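Local coordinates for protein threonine--tRNA ligase catalytic subunit (Aeropyrum pernix, PDB 3A32) that probably attaches threonine to tRNA(Thr) in two steps, activating the amino acid with ATP and then transferring it to the acceptor end, and binds one zinc ion per subunit, at residues E357-S362 with I430-A435; K222-G227 with L287-R292; K274-G279 with L321-E326; K61-R66 with K135-G140. All blocks are in the same frame, centred on the assembly; numbering follows the deposited sequence.

Interaction 1: E357-S362 with I430-A435; sequences EDLASS and IAYGDA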
loop_
_atom_site.group_PDB
_atom_site.type_symbol
_atom_site.label_atom_id
_atom_site.label_comp_id
_atom_site.label_asym_id
_atom_site.label_seq_id
_atom_site.Cartn_x
_atom_site.Cartn_y
_atom_site.Cartn_z
ATOM N N GLU A 357 24.587 18.637 -21.827
ATOM C CA GLU A 357 23.187 18.891 -21.523
ATOM C C GLU A 357 22.322 17.804 -22.142
ATOM O O GLU A 357 21.458 17.267 -21.460
ATOM C CB GLU A 357 22.767 20.325 -21.924
ATOM C CG GLU A 357 21.233 20.571 -21.970
ATOM C CD GLU A 357 20.561 20.552 -20.578
ATOM O OE1 GLU A 357 21.221 20.946 -19.578
ATOM O OE2 GLU A 357 19.369 20.151 -20.480
ATOM N N ASP A 358 22.586 17.440 -23.395
ATOM C CA ASP A 358 21.852 16.379 -24.042
ATOM C C ASP A 358 22.100 14.992 -23.415
ATOM O O ASP A 358 21.185 14.192 -23.323
ATOM C CB ASP A 358 22.129 16.345 -25.561
ATOM C CG ASP A 358 21.661 17.647 -26.303
ATOM O OD1 ASP A 358 20.995 18.540 -25.705
ATOM O OD2 ASP A 358 21.967 17.772 -27.510
ATOM N N LEU A 359 23.331 14.689 -23.027
ATOM C CA LEU A 359 23.616 13.447 -22.306
ATOM C C LEU A 359 22.877 13.341 -20.958
ATOM O O LEU A 359 22.175 12.357 -20.705
ATOM C CB LEU A 359 25.139 13.201 -22.156
ATOM C CG LEU A 359 25.570 11.795 -21.671
ATOM C CD1 LEU A 359 25.094 10.674 -22.578
ATOM C CD2 LEU A 359 27.103 11.691 -21.412
ATOM N N ALA A 360 23.025 14.361 -20.114
ATOM C CA ALA A 360 22.376 14.424 -18.796
ATOM C C ALA A 360 20.855 14.271 -18.888
ATOM O O ALA A 360 20.248 13.411 -18.238
ATOM C CB ALA A 360 22.743 15.754 -18.086
ATOM N N SER A 361 20.260 15.124 -19.704
ATOM C CA SER A 361 18.854 15.111 -20.005
ATOM C C SER A 361 18.350 13.746 -20.528
ATOM O O SER A 361 17.342 13.210 -20.025
ATOM C CB SER A 361 18.570 16.273 -20.993
ATOM O OG SER A 361 17.246 16.233 -21.489
ATOM N N SER A 362 19.043 13.159 -21.510
ATOM C CA SER A 362 18.650 11.828 -21.996
ATOM C C SER A 362 18.797 10.717 -20.950
ATOM O O SER A 362 17.904 9.874 -20.805
ATOM C CB SER A 362 19.429 11.448 -23.214
ATOM O OG SER A 362 19.086 12.307 -24.252
ATOM N N ILE A 430 31.844 4.028 -15.390
ATOM C CA ILE A 430 30.846 3.365 -16.212
ATOM C C ILE A 430 30.987 3.779 -17.688
ATOM O O ILE A 430 30.602 4.896 -18.068
ATOM C CB ILE A 430 29.367 3.632 -15.708
ATOM C CG1 ILE A 430 29.132 3.151 -14.266
ATOM C CG2 ILE A 430 28.401 2.917 -16.595
ATOM C CD1 ILE A 430 29.475 1.734 -13.985
ATOM N N ALA A 431 31.532 2.884 -18.513
ATOM C CA ALA A 431 31.734 3.184 -19.941
ATOM C C ALA A 431 30.375 3.177 -20.636
ATOM O O ALA A 431 29.447 2.477 -20.215
ATOM C CB ALA A 431 32.720 2.175 -20.615
ATOM N N TYR A 432 30.241 3.976 -21.683
ATOM C CA TYR A 432 29.019 3.958 -22.485
ATOM C C TYR A 432 29.383 4.285 -23.925
ATOM O O TYR A 432 30.453 4.867 -24.177
ATOM C CB TYR A 432 27.979 4.973 -21.931
ATOM C CG TYR A 432 28.384 6.427 -22.128
ATOM C CD1 TYR A 432 27.890 7.182 -23.188
ATOM C CD2 TYR A 432 29.300 7.032 -21.266
ATOM C CE1 TYR A 432 28.286 8.530 -23.364
ATOM C CE2 TYR A 432 29.696 8.322 -21.424
ATOM C CZ TYR A 432 29.198 9.069 -22.466
ATOM O OH TYR A 432 29.639 10.351 -22.583
ATOM N N GLY A 433 28.487 3.944 -24.854
ATOM C CA GLY A 433 28.616 4.274 -26.275
ATOM C C GLY A 433 27.714 5.452 -26.595
ATOM O O GLY A 433 28.130 6.382 -27.248
ATOM N N ASP A 434 26.478 5.437 -26.106
ATOM C CA ASP A 434 25.600 6.596 -26.219
ATOM C C ASP A 434 24.630 6.635 -25.028
ATOM O O ASP A 434 24.743 5.808 -24.112
ATOM C CB ASP A 434 24.840 6.568 -27.544
ATOM C CG ASP A 434 23.937 5.339 -27.684
ATOM O OD1 ASP A 434 23.639 4.599 -26.706
ATOM O OD2 ASP A 434 23.485 5.126 -28.807
ATOM N N ALA A 435 23.667 7.564 -25.065
ATOM C CA ALA A 435 22.732 7.774 -23.945
ATOM C C ALA A 435 22.024 6.501 -23.503
ATOM O O ALA A 435 21.984 6.195 -22.331
ATOM C CB ALA A 435 21.703 8.877 -24.291
#

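Interaction 2: K222-G227 with L287-R292; sequences KEEWEG and LPRRFR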
loop_
_atom_site.group_PDB
_atom_site.type_symbol
_atom_site.label_atom_id
_atom_site.label_comp_id
_atom_site.label_asym_id
_atom_site.label_seq_id
_atom_site.Cartn_x
_atom_site.Cartn_y
_atom_site.Cartn_z
ATOM N N LYS A 222 -0.247 -22.583 34.538
ATOM C CA LYS A 222 1.144 -23.056 34.526
ATOM C C LYS A 222 1.529 -23.649 33.165
ATOM O O LYS A 222 2.582 -23.327 32.618
ATOM C CB LYS A 222 1.366 -24.153 35.593
ATOM C CG LYS A 222 1.828 -23.681 36.961
ATOM C CD LYS A 222 2.309 -24.871 37.842
ATOM C CE LYS A 222 1.150 -25.551 38.654
ATOM N NZ LYS A 222 0.477 -26.700 37.921
ATOM N N GLU A 223 0.696 -24.557 32.654
ATOM C CA GLU A 223 0.997 -25.290 31.422
ATOM C C GLU A 223 1.256 -24.378 30.206
ATOM O O GLU A 223 2.241 -24.552 29.464
ATOM C CB GLU A 223 -0.128 -26.305 31.136
ATOM C CG GLU A 223 -0.189 -27.492 32.160
ATOM C CD GLU A 223 -0.971 -27.210 33.472
ATOM O OE1 GLU A 223 -1.726 -26.213 33.577
ATOM O OE2 GLU A 223 -0.841 -28.023 34.422
ATOM N N GLU A 224 0.376 -23.396 30.034
ATOM C CA GLU A 224 0.493 -22.348 29.016
ATOM C C GLU A 224 1.809 -21.604 29.103
ATOM O O GLU A 224 2.535 -21.513 28.102
ATOM C CB GLU A 224 -0.656 -21.368 29.165
ATOM C CG GLU A 224 -1.951 -21.881 28.576
ATOM C CD GLU A 224 -3.112 -21.035 29.025
ATOM O OE1 GLU A 224 -3.507 -21.192 30.185
ATOM O OE2 GLU A 224 -3.606 -20.175 28.248
ATOM N N TRP A 225 2.119 -21.091 30.308
ATOM C CA TRP A 225 3.319 -20.327 30.568
ATOM C C TRP A 225 4.591 -21.177 30.325
ATOM O O TRP A 225 5.558 -20.740 29.671
ATOM C CB TRP A 225 3.241 -19.759 32.000
ATOM C CG TRP A 225 2.480 -18.445 32.085
ATOM C CD1 TRP A 225 1.184 -18.269 32.460
ATOM C CD2 TRP A 225 2.977 -17.135 31.732
ATOM N NE1 TRP A 225 0.836 -16.925 32.380
ATOM C CE2 TRP A 225 1.913 -16.215 31.918
ATOM C CE3 TRP A 225 4.207 -16.662 31.259
ATOM C CZ2 TRP A 225 2.048 -14.851 31.675
ATOM C CZ3 TRP A 225 4.353 -15.290 31.036
ATOM C CH2 TRP A 225 3.276 -14.403 31.256
ATOM N N GLU A 226 4.566 -22.420 30.803
ATOM C CA GLU A 226 5.676 -23.352 30.619
ATOM C C GLU A 226 5.901 -23.743 29.183
ATOM O O GLU A 226 7.015 -23.760 28.755
ATOM C CB GLU A 226 5.477 -24.604 31.471
ATOM C CG GLU A 226 5.619 -24.262 32.951
ATOM C CD GLU A 226 5.495 -25.457 33.882
ATOM O OE1 GLU A 226 4.674 -26.364 33.608
ATOM O OE2 GLU A 226 6.214 -25.454 34.907
ATOM N N GLY A 227 4.859 -24.064 28.445
ATOM C CA GLY A 227 4.987 -24.395 27.026
ATOM C C GLY A 227 5.502 -23.204 26.216
ATOM O O GLY A 227 6.372 -23.367 25.390
ATOM N N LEU A 287 -6.271 -13.528 24.608
ATOM C CA LEU A 287 -7.054 -13.531 23.352
ATOM C C LEU A 287 -7.700 -14.871 23.029
ATOM O O LEU A 287 -8.830 -14.892 22.595
ATOM C CB LEU A 287 -6.205 -13.063 22.128
ATOM C CG LEU A 287 -5.911 -11.579 21.842
ATOM C CD1 LEU A 287 -5.018 -11.338 20.587
ATOM C CD2 LEU A 287 -7.188 -10.647 21.848
ATOM N N PRO A 288 -6.968 -15.994 23.178
ATOM C CA PRO A 288 -7.626 -17.288 22.934
ATOM C C PRO A 288 -8.762 -17.643 23.899
ATOM O O PRO A 288 -9.623 -18.483 23.562
ATOM C CB PRO A 288 -6.488 -18.313 23.070
ATOM C CG PRO A 288 -5.371 -17.602 23.765
ATOM C CD PRO A 288 -5.529 -16.140 23.483
ATOM N N ARG A 289 -8.739 -17.042 25.094
ATOM C CA ARG A 289 -9.868 -17.106 26.033
ATOM C C ARG A 289 -11.002 -16.149 25.586
ATOM O O ARG A 289 -12.162 -16.563 25.452
ATOM C CB ARG A 289 -9.402 -16.804 27.488
ATOM C CG ARG A 289 -8.695 -18.019 28.173
ATOM C CD ARG A 289 -8.170 -17.666 29.592
ATOM N NE ARG A 289 -7.634 -18.830 30.302
ATOM C CZ ARG A 289 -6.411 -19.311 30.147
ATOM N NH1 ARG A 289 -5.557 -18.738 29.291
ATOM N NH2 ARG A 289 -6.055 -20.393 30.815
ATOM N N ARG A 290 -10.673 -14.878 25.360
ATOM C CA ARG A 290 -11.694 -13.880 25.034
ATOM C C ARG A 290 -12.448 -14.146 23.712
ATOM O O ARG A 290 -13.659 -13.909 23.627
ATOM C CB ARG A 290 -11.085 -12.478 25.045
ATOM C CG ARG A 290 -10.550 -12.042 26.410
ATOM C CD ARG A 290 -11.645 -11.919 27.451
ATOM N NE ARG A 290 -12.414 -10.658 27.370
ATOM C CZ ARG A 290 -13.699 -10.509 27.763
ATOM N NH1 ARG A 290 -14.403 -11.542 28.260
ATOM N NH2 ARG A 290 -14.306 -9.331 27.642
ATOM N N PHE A 291 -11.742 -14.660 22.711
ATOM C CA PHE A 291 -12.342 -15.008 21.414
ATOM C C PHE A 291 -12.595 -16.509 21.249
ATOM O O PHE A 291 -12.874 -16.957 20.147
ATOM C CB PHE A 291 -11.425 -14.553 20.280
ATOM C CG PHE A 291 -11.475 -13.070 20.026
ATOM C CD1 PHE A 291 -12.476 -12.524 19.219
ATOM C CD2 PHE A 291 -10.551 -12.221 20.633
ATOM C CE1 PHE A 291 -12.516 -11.161 18.982
ATOM C CE2 PHE A 291 -10.594 -10.859 20.414
ATOM C CZ PHE A 291 -11.573 -10.326 19.598
ATOM N N ARG A 292 -12.444 -17.276 22.335
ATOM C CA ARG A 292 -12.796 -18.673 22.378
ATOM C C ARG A 292 -12.030 -19.485 21.343
ATOM O O ARG A 292 -12.576 -20.419 20.735
ATOM C CB ARG A 292 -14.324 -18.825 22.286
ATOM C CG ARG A 292 -15.006 -18.215 23.534
ATOM C CD ARG A 292 -16.399 -17.712 23.200
ATOM N NE ARG A 292 -17.070 -16.944 24.269
ATOM C CZ ARG A 292 -18.371 -16.642 24.256
ATOM N NH1 ARG A 292 -19.140 -17.055 23.257
ATOM N NH2 ARG A 292 -18.917 -15.936 25.238
#

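Interaction 3: K274-G279 with L321-E326; sequences KEWQMG and LGVYLE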
loop_
_atom_site.group_PDB
_atom_site.type_symbol
_atom_site.label_atom_id
_atom_site.label_comp_id
_atom_site.label_asym_id
_atom_site.label_seq_id
_atom_site.Cartn_x
_atom_site.Cartn_y
_atom_site.Cartn_z
ATOM N N LYS A 274 24.824 1.268 22.846
ATOM C CA LYS A 274 23.393 1.668 23.016
ATOM C C LYS A 274 22.482 0.559 22.444
ATOM O O LYS A 274 22.817 -0.068 21.443
ATOM C CB LYS A 274 23.034 2.989 22.272
ATOM C CG LYS A 274 23.851 4.246 22.617
ATOM C CD LYS A 274 23.623 5.499 21.620
ATOM C CE LYS A 274 22.967 6.797 22.340
ATOM N NZ LYS A 274 23.889 7.822 23.161
ATOM N N GLU A 275 21.337 0.308 23.073
ATOM C CA GLU A 275 20.372 -0.636 22.476
ATOM C C GLU A 275 19.446 0.101 21.541
ATOM O O GLU A 275 19.072 1.244 21.812
ATOM C CB GLU A 275 19.525 -1.316 23.517
ATOM C CG GLU A 275 20.298 -2.151 24.498
ATOM C CD GLU A 275 19.372 -2.943 25.383
ATOM O OE1 GLU A 275 18.118 -2.844 25.214
ATOM O OE2 GLU A 275 19.912 -3.673 26.247
ATOM N N TRP A 276 19.108 -0.555 20.435
ATOM C CA TRP A 276 18.084 -0.082 19.517
ATOM C C TRP A 276 17.026 -1.190 19.474
ATOM O O TRP A 276 17.220 -2.189 18.766
ATOM C CB TRP A 276 18.687 0.167 18.113
ATOM C CG TRP A 276 17.702 0.458 17.010
ATOM C CD1 TRP A 276 16.326 0.580 17.110
ATOM C CD2 TRP A 276 18.022 0.715 15.635
ATOM N NE1 TRP A 276 15.770 0.860 15.866
ATOM C CE2 TRP A 276 16.791 0.986 14.952
ATOM C CE3 TRP A 276 19.237 0.740 14.904
ATOM C CZ2 TRP A 276 16.740 1.262 13.580
ATOM C CZ3 TRP A 276 19.187 1.011 13.547
ATOM C CH2 TRP A 276 17.938 1.259 12.891
ATOM N N GLN A 277 15.931 -1.023 20.224
ATOM C CA GLN A 277 14.886 -2.032 20.270
ATOM C C GLN A 277 14.038 -1.988 19.005
ATOM O O GLN A 277 13.647 -0.907 18.517
ATOM C CB GLN A 277 13.979 -1.904 21.517
ATOM C CG GLN A 277 13.186 -3.232 21.822
ATOM C CD GLN A 277 12.598 -3.269 23.196
ATOM O OE1 GLN A 277 11.409 -3.035 23.344
ATOM N NE2 GLN A 277 13.423 -3.563 24.238
ATOM N N MET A 278 13.769 -3.173 18.473
ATOM C CA MET A 278 13.006 -3.312 17.226
ATOM C C MET A 278 11.674 -4.040 17.502
ATOM O O MET A 278 10.932 -3.602 18.413
ATOM C CB MET A 278 13.861 -3.993 16.155
ATOM C CG MET A 278 15.006 -3.099 15.794
ATOM S SD MET A 278 16.217 -3.838 14.716
ATOM C CE MET A 278 17.282 -2.455 14.435
ATOM N N GLY A 279 11.398 -5.136 16.781
ATOM C CA GLY A 279 10.120 -5.837 16.934
ATOM C C GLY A 279 10.122 -6.751 18.165
ATOM O O GLY A 279 11.078 -6.737 18.942
ATOM N N LEU A 321 12.188 3.940 11.339
ATOM C CA LEU A 321 12.715 4.876 10.349
ATOM C C LEU A 321 13.427 6.058 11.030
ATOM O O LEU A 321 14.491 6.458 10.576
ATOM C CB LEU A 321 11.611 5.337 9.386
ATOM C CG LEU A 321 12.122 6.328 8.338
ATOM C CD1 LEU A 321 13.130 5.650 7.388
ATOM C CD2 LEU A 321 10.962 6.978 7.530
ATOM N N GLY A 322 12.870 6.570 12.121
ATOM C CA GLY A 322 13.498 7.639 12.889
ATOM C C GLY A 322 14.895 7.269 13.369
ATOM O O GLY A 322 15.862 8.019 13.184
ATOM N N VAL A 323 14.988 6.110 14.005
ATOM C CA VAL A 323 16.234 5.663 14.590
ATOM C C VAL A 323 17.196 5.308 13.486
ATOM O O VAL A 323 18.383 5.655 13.613
ATOM C CB VAL A 323 16.052 4.467 15.496
ATOM C CG1 VAL A 323 17.462 4.051 16.114
ATOM C CG2 VAL A 323 15.053 4.800 16.618
ATOM N N TYR A 324 16.695 4.656 12.404
ATOM C CA TYR A 324 17.512 4.415 11.213
ATOM C C TYR A 324 18.153 5.719 10.674
ATOM O O TYR A 324 19.328 5.773 10.381
ATOM C CB TYR A 324 16.718 3.695 10.078
ATOM C CG TYR A 324 17.619 3.433 8.906
ATOM C CD1 TYR A 324 18.308 2.191 8.760
ATOM C CD2 TYR A 324 17.846 4.434 7.960
ATOM C CE1 TYR A 324 19.180 1.980 7.692
ATOM C CE2 TYR A 324 18.707 4.234 6.890
ATOM C CZ TYR A 324 19.378 3.007 6.759
ATOM O OH TYR A 324 20.257 2.869 5.707
ATOM N N LEU A 325 17.364 6.768 10.521
ATOM C CA LEU A 325 17.898 8.014 9.959
ATOM C C LEU A 325 19.047 8.559 10.833
ATOM O O LEU A 325 19.988 9.106 10.302
ATOM C CB LEU A 325 16.792 9.078 9.753
ATOM C CG LEU A 325 15.782 8.776 8.643
ATOM C CD1 LEU A 325 14.528 9.697 8.797
ATOM C CD2 LEU A 325 16.457 8.921 7.244
ATOM N N GLU A 326 18.957 8.399 12.147
ATOM C CA GLU A 326 20.043 8.782 13.029
ATOM C C GLU A 326 21.259 7.879 12.943
ATOM O O GLU A 326 22.353 8.372 12.673
ATOM C CB GLU A 326 19.545 9.022 14.460
ATOM C CG GLU A 326 18.658 10.324 14.539
ATOM C CD GLU A 326 17.929 10.463 15.896
ATOM O OE1 GLU A 326 18.296 9.683 16.781
ATOM O OE2 GLU A 326 16.992 11.312 16.070
#

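Interaction 4: K61-R66 with K135-G140; sequences KFHARR and KVFEFG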
loop_
_atom_site.group_PDB
_atom_site.type_symbol
_atom_site.label_atom_id
_atom_site.label_comp_id
_atom_site.label_asym_id
_atom_site.label_seq_id
_atom_site.Cartn_x
_atom_site.Cartn_y
_atom_site.Cartn_z
ATOM N N LYS A 61 4.863 -8.426 0.212
ATOM C CA LYS A 61 5.382 -9.518 -0.625
ATOM C C LYS A 61 6.357 -10.437 0.089
ATOM O O LYS A 61 6.289 -11.667 -0.118
ATOM C CB LYS A 61 5.997 -8.975 -1.934
ATOM C CG LYS A 61 4.953 -8.265 -2.831
ATOM C CD LYS A 61 5.559 -7.530 -4.023
ATOM C CE LYS A 61 4.427 -6.969 -4.861
ATOM N NZ LYS A 61 4.895 -6.205 -6.059
ATOM N N PHE A 62 7.254 -9.864 0.909
ATOM C CA PHE A 62 8.148 -10.669 1.772
ATOM C C PHE A 62 7.353 -11.633 2.661
ATOM O O PHE A 62 7.656 -12.830 2.729
ATOM C CB PHE A 62 9.068 -9.808 2.640
ATOM C CG PHE A 62 9.886 -10.621 3.651
ATOM C CD1 PHE A 62 10.862 -11.543 3.214
ATOM C CD2 PHE A 62 9.681 -10.468 5.023
ATOM C CE1 PHE A 62 11.600 -12.313 4.145
ATOM C CE2 PHE A 62 10.393 -11.225 5.962
ATOM C CZ PHE A 62 11.379 -12.144 5.520
ATOM N N HIS A 63 6.299 -11.108 3.300
ATOM C CA HIS A 63 5.454 -11.933 4.127
ATOM C C HIS A 63 4.642 -12.942 3.378
ATOM O O HIS A 63 4.555 -14.096 3.802
ATOM C CB HIS A 63 4.631 -11.065 5.059
ATOM C CG HIS A 63 5.459 -10.498 6.173
ATOM N ND1 HIS A 63 6.235 -9.366 6.030
ATOM C CD2 HIS A 63 5.670 -10.942 7.433
ATOM C CE1 HIS A 63 6.826 -9.093 7.179
ATOM N NE2 HIS A 63 6.547 -10.064 8.031
ATOM N N ALA A 64 4.083 -12.554 2.242
ATOM C CA ALA A 64 3.370 -13.535 1.410
ATOM C C ALA A 64 4.270 -14.744 0.951
ATOM O O ALA A 64 3.828 -15.900 0.956
ATOM C CB ALA A 64 2.691 -12.858 0.273
ATOM N N ARG A 65 5.538 -14.488 0.633
ATOM C CA ARG A 65 6.494 -15.520 0.237
ATOM C C ARG A 65 6.958 -16.469 1.367
ATOM O O ARG A 65 7.417 -17.582 1.100
ATOM C CB ARG A 65 7.721 -14.821 -0.360
ATOM C CG ARG A 65 7.402 -14.306 -1.748
ATOM C CD ARG A 65 8.252 -13.170 -2.200
ATOM N NE ARG A 65 9.682 -13.487 -2.263
ATOM C CZ ARG A 65 10.278 -14.191 -3.231
ATOM N NH1 ARG A 65 9.563 -14.690 -4.246
ATOM N NH2 ARG A 65 11.605 -14.381 -3.173
ATOM N N ARG A 66 6.874 -15.985 2.603
ATOM C CA ARG A 66 7.154 -16.698 3.812
ATOM C C ARG A 66 5.906 -17.398 4.396
ATOM O O ARG A 66 5.993 -17.976 5.452
ATOM C CB ARG A 66 7.713 -15.702 4.872
ATOM C CG ARG A 66 9.035 -14.953 4.490
ATOM C CD ARG A 66 10.273 -15.856 4.413
ATOM N NE ARG A 66 10.431 -16.513 5.702
ATOM C CZ ARG A 66 11.511 -17.190 6.135
ATOM N NH1 ARG A 66 12.598 -17.314 5.372
ATOM N NH2 ARG A 66 11.491 -17.729 7.362
ATOM N N LYS A 135 -1.043 -17.835 9.679
ATOM C CA LYS A 135 -0.200 -16.655 9.783
ATOM C C LYS A 135 -0.788 -15.598 8.930
ATOM O O LYS A 135 -1.033 -15.833 7.741
ATOM C CB LYS A 135 1.236 -16.967 9.327
ATOM C CG LYS A 135 1.801 -18.261 9.954
ATOM C CD LYS A 135 3.292 -18.476 9.734
ATOM C CE LYS A 135 3.776 -17.974 8.360
ATOM N NZ LYS A 135 5.081 -18.627 7.956
ATOM N N VAL A 136 -1.033 -14.430 9.541
ATOM C CA VAL A 136 -1.665 -13.287 8.876
ATOM C C VAL A 136 -0.787 -12.009 9.104
ATOM O O VAL A 136 -0.460 -11.689 10.264
ATOM C CB VAL A 136 -3.137 -13.128 9.359
ATOM C CG1 VAL A 136 -3.245 -12.913 10.909
ATOM C CG2 VAL A 136 -3.842 -12.057 8.642
ATOM N N PHE A 137 -0.434 -11.314 8.015
ATOM C CA PHE A 137 0.414 -10.119 8.041
ATOM C C PHE A 137 -0.370 -8.870 7.600
ATOM O O PHE A 137 -1.146 -8.942 6.656
ATOM C CB PHE A 137 1.618 -10.244 7.082
ATOM C CG PHE A 137 2.398 -8.959 6.949
ATOM C CD1 PHE A 137 3.255 -8.543 7.971
ATOM C CD2 PHE A 137 2.242 -8.135 5.835
ATOM C CE1 PHE A 137 3.938 -7.370 7.884
ATOM C CE2 PHE A 137 2.957 -6.948 5.738
ATOM C CZ PHE A 137 3.795 -6.557 6.754
ATOM N N GLU A 138 -0.124 -7.729 8.233
ATOM C CA GLU A 138 -0.741 -6.461 7.788
ATOM C C GLU A 138 0.215 -5.301 7.997
ATOM O O GLU A 138 0.803 -5.209 9.071
ATOM C CB GLU A 138 -2.080 -6.156 8.494
ATOM C CG GLU A 138 -2.645 -4.807 8.112
ATOM C CD GLU A 138 -4.081 -4.568 8.569
ATOM O OE1 GLU A 138 -4.674 -5.414 9.304
ATOM O OE2 GLU A 138 -4.622 -3.501 8.208
ATOM N N PHE A 139 0.402 -4.480 6.949
ATOM C CA PHE A 139 1.045 -3.155 7.038
ATOM C C PHE A 139 -0.042 -2.272 7.653
ATOM O O PHE A 139 -0.892 -1.706 6.943
ATOM C CB PHE A 139 1.402 -2.681 5.614
ATOM C CG PHE A 139 2.307 -1.454 5.559
ATOM C CD1 PHE A 139 3.666 -1.547 5.854
ATOM C CD2 PHE A 139 1.799 -0.216 5.171
ATOM C CE1 PHE A 139 4.497 -0.396 5.807
ATOM C CE2 PHE A 139 2.617 0.911 5.084
ATOM C CZ PHE A 139 3.974 0.818 5.400
ATOM N N GLY A 140 -0.083 -2.204 8.979
ATOM C CA GLY A 140 -1.329 -1.739 9.633
ATOM C C GLY A 140 -1.220 -0.344 10.192
ATOM O O GLY A 140 -0.147 0.044 10.639
#

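Interaction 1: E357-S362 with I430-A435
Within the anticodon-binding domain, a mixed alpha/beta fold, Leu359 and Ser362 on helix 353-369 meet Tyr432 and Ala435 where edge strand 424-431 turns into helix 435-457. Leu359 does most of the work with its two methyls. CD2 of Leu359 comes obliquely onto the phenol end of Tyr432, lying 3.5 Å from CZ, while CD1 of the same leucine rests 4.0 Å from CA of Ala435. With CG anti to the backbone N (chi1 -168°), the leucine reaches across and meets the tyrosine coming from the opposite direction. One turn on, CB of Ser362 sits 3.6 Å from CB of Ala435; the serine hydroxyl turns back into its own helix, OG of Ser362 donating to O of Asp358 at 3.0 Å. The phenol oxygen of Tyr432 is bonded to the backbone O of Glu407, which helps fix the ring. Cutting Leu359 back to an alanine is likely to open a gap beside the phenol and take the methyl away from Ala435. Asp434 N-caps helix 435-457, its OD1 taking the backbone N of Asp437. Around the contact, Leu359 also packs on Ile403 of strand 399-403, and Tyr432 lies against Leu413 of strand 412-419 and Ala438 of helix 435-457.

Interaction 2: K222-G227 with L287-R292
Glu224 and Arg289 reach for each other from opposite directions and join in a bidentate salt bridge, the guanidinium gripping the carboxylate end-on through NH1 and NH2. NH2 of Arg289 gives a nearly straight bond to OE1 of Glu224, 2.7 Å long with an N-H...O angle of 167°, and OE1 lies in the guanidinium plane. The second bond, from NH1 of Arg289 to OE2 of Glu224 at 2.6 Å, is more bent, and here the syn lone pair of the oxygen is used. The two flat groups are not coplanar: their planes stand 31° apart. Both chains are stretched to make the span, the arginine running extended from CG to NE (chi2 177°), since even the nearest CA atoms, those of Glu224 and Pro288, are 11.3 Å apart.

A second shell holds the pair in place. OE1 of Glu224 is also bonded to the hydroxyl of Ser221 and OE2 to that of Tyr294, while NH1 of Arg289 has a further acceptor in the backbone O of Phe285. A glutamine in place of Glu224 would probably weaken the grip, leaving the arginine without its countercharge and one of its N-H groups without an acceptor.

This is a surface ion pair of the class II catalytic core, tying the first turn of helix 222-243 to the short helix 287-290. The latter ends in a Schellman motif, with Arg292, at positive phi, as its C-prime residue.

Interaction 3: K274-G279 with L321-E326
Trp276 and Val323 join strand 273-284 of the large, mostly antiparallel sheet that is the hallmark of the class II catalytic core to helix 317-327, which packs against it. The indole has the most surface buried; the Trp276 side chain leaves the strand on the helix side, with CG anti to the backbone N (chi1 171°). Val323 answers from the opposite direction. Its CG1 methyl stands over the five-membered ring of Trp276 in a CH-pi contact, 3.4 Å from the centroid and only 12° off the ring normal. The valine CB follows the methyl onto the same part of the indole, 3.6 Å from CE2 of Trp276. The six-membered part approaches the helix backbone, where CH2 of Trp276 comes 3.6 Å from the backbone N of Tyr324. The tyrosine ring leads away from the strand, and its hydroxyl is bonded to the backbone O of Arg331 and to the side chain of Arg328. Phe320, one turn earlier on the helix, brings its ring against the indole. The tryptophan is thus held flat between two methyl groups: opposite Val323 CG1, CE of Met278 from its own strand lies 3.4 Å above the ring plane, over its centre.

Interaction 4: K61-R66 with K135-G140
His63 and Phe137 stack face to face, the imidazole lying almost flat on the phenyl ring with centroids 3.8 Å apart and planes only 8° from parallel. The two side chains cross at about a right angle, yet their rings lie nearly parallel. His63 turns CG beside its backbone N (chi1 -74°), which places the imidazole on the side of the strand. The overlap is deep: CE1 of His63 lies 3.4 Å from CE1 of Phe137, and CB of His63 also stands over the phenyl face, 4.1 Å from the centroid. Both imidazole nitrogens are engaged, ND1 with the backbone O of Leu59 and NE2 with Arg311, which fixes the ring's rotation; Tyr68 adds an edge-to-face contact.

From strand 134-143 the bent chain of Lys135 carries NZ to the backbone O of Arg66, just past the end of helix 48-65, a 2.7 Å hydrogen bond with the donor tilted somewhat from the carbonyl plane. A cation-pi contact with Tyr68 also engages this lysine.

Helix 48-65 thereby sits against strand 134-143 of the catalytic sheet, whose neighbours are the short strand 69-70 and strand 159-170. Phe62 packs onto helix 174-191, and on the dimer side Lys61 forms a salt bridge with Glu57 of the second subunit, while the backbone N of Phe139 bonds to Tyr53 of that subunit.

How the interactions relate
Interactions 2, 3 and 4 belong to the catalytic part of the chain, whereas interaction 1 lies in the anticodon-binding domain, its centre 64 Å from that of interaction 2 on the other side of the chain's centre. Interaction 4 closes first along the sequence; interactions 2 and 3 then cross, strand 273-284 leading into helix 287-290, and interaction 1 comes last. Interactions 3 and 4 place helices against the same mixed sheet, their centres 22 Å apart. Interactions 2 and 4 both have residues reaching the second subunit, consistent with the homodimer. No two of the four touch; three lie in the catalytic part and one in the anticodon-binding domain.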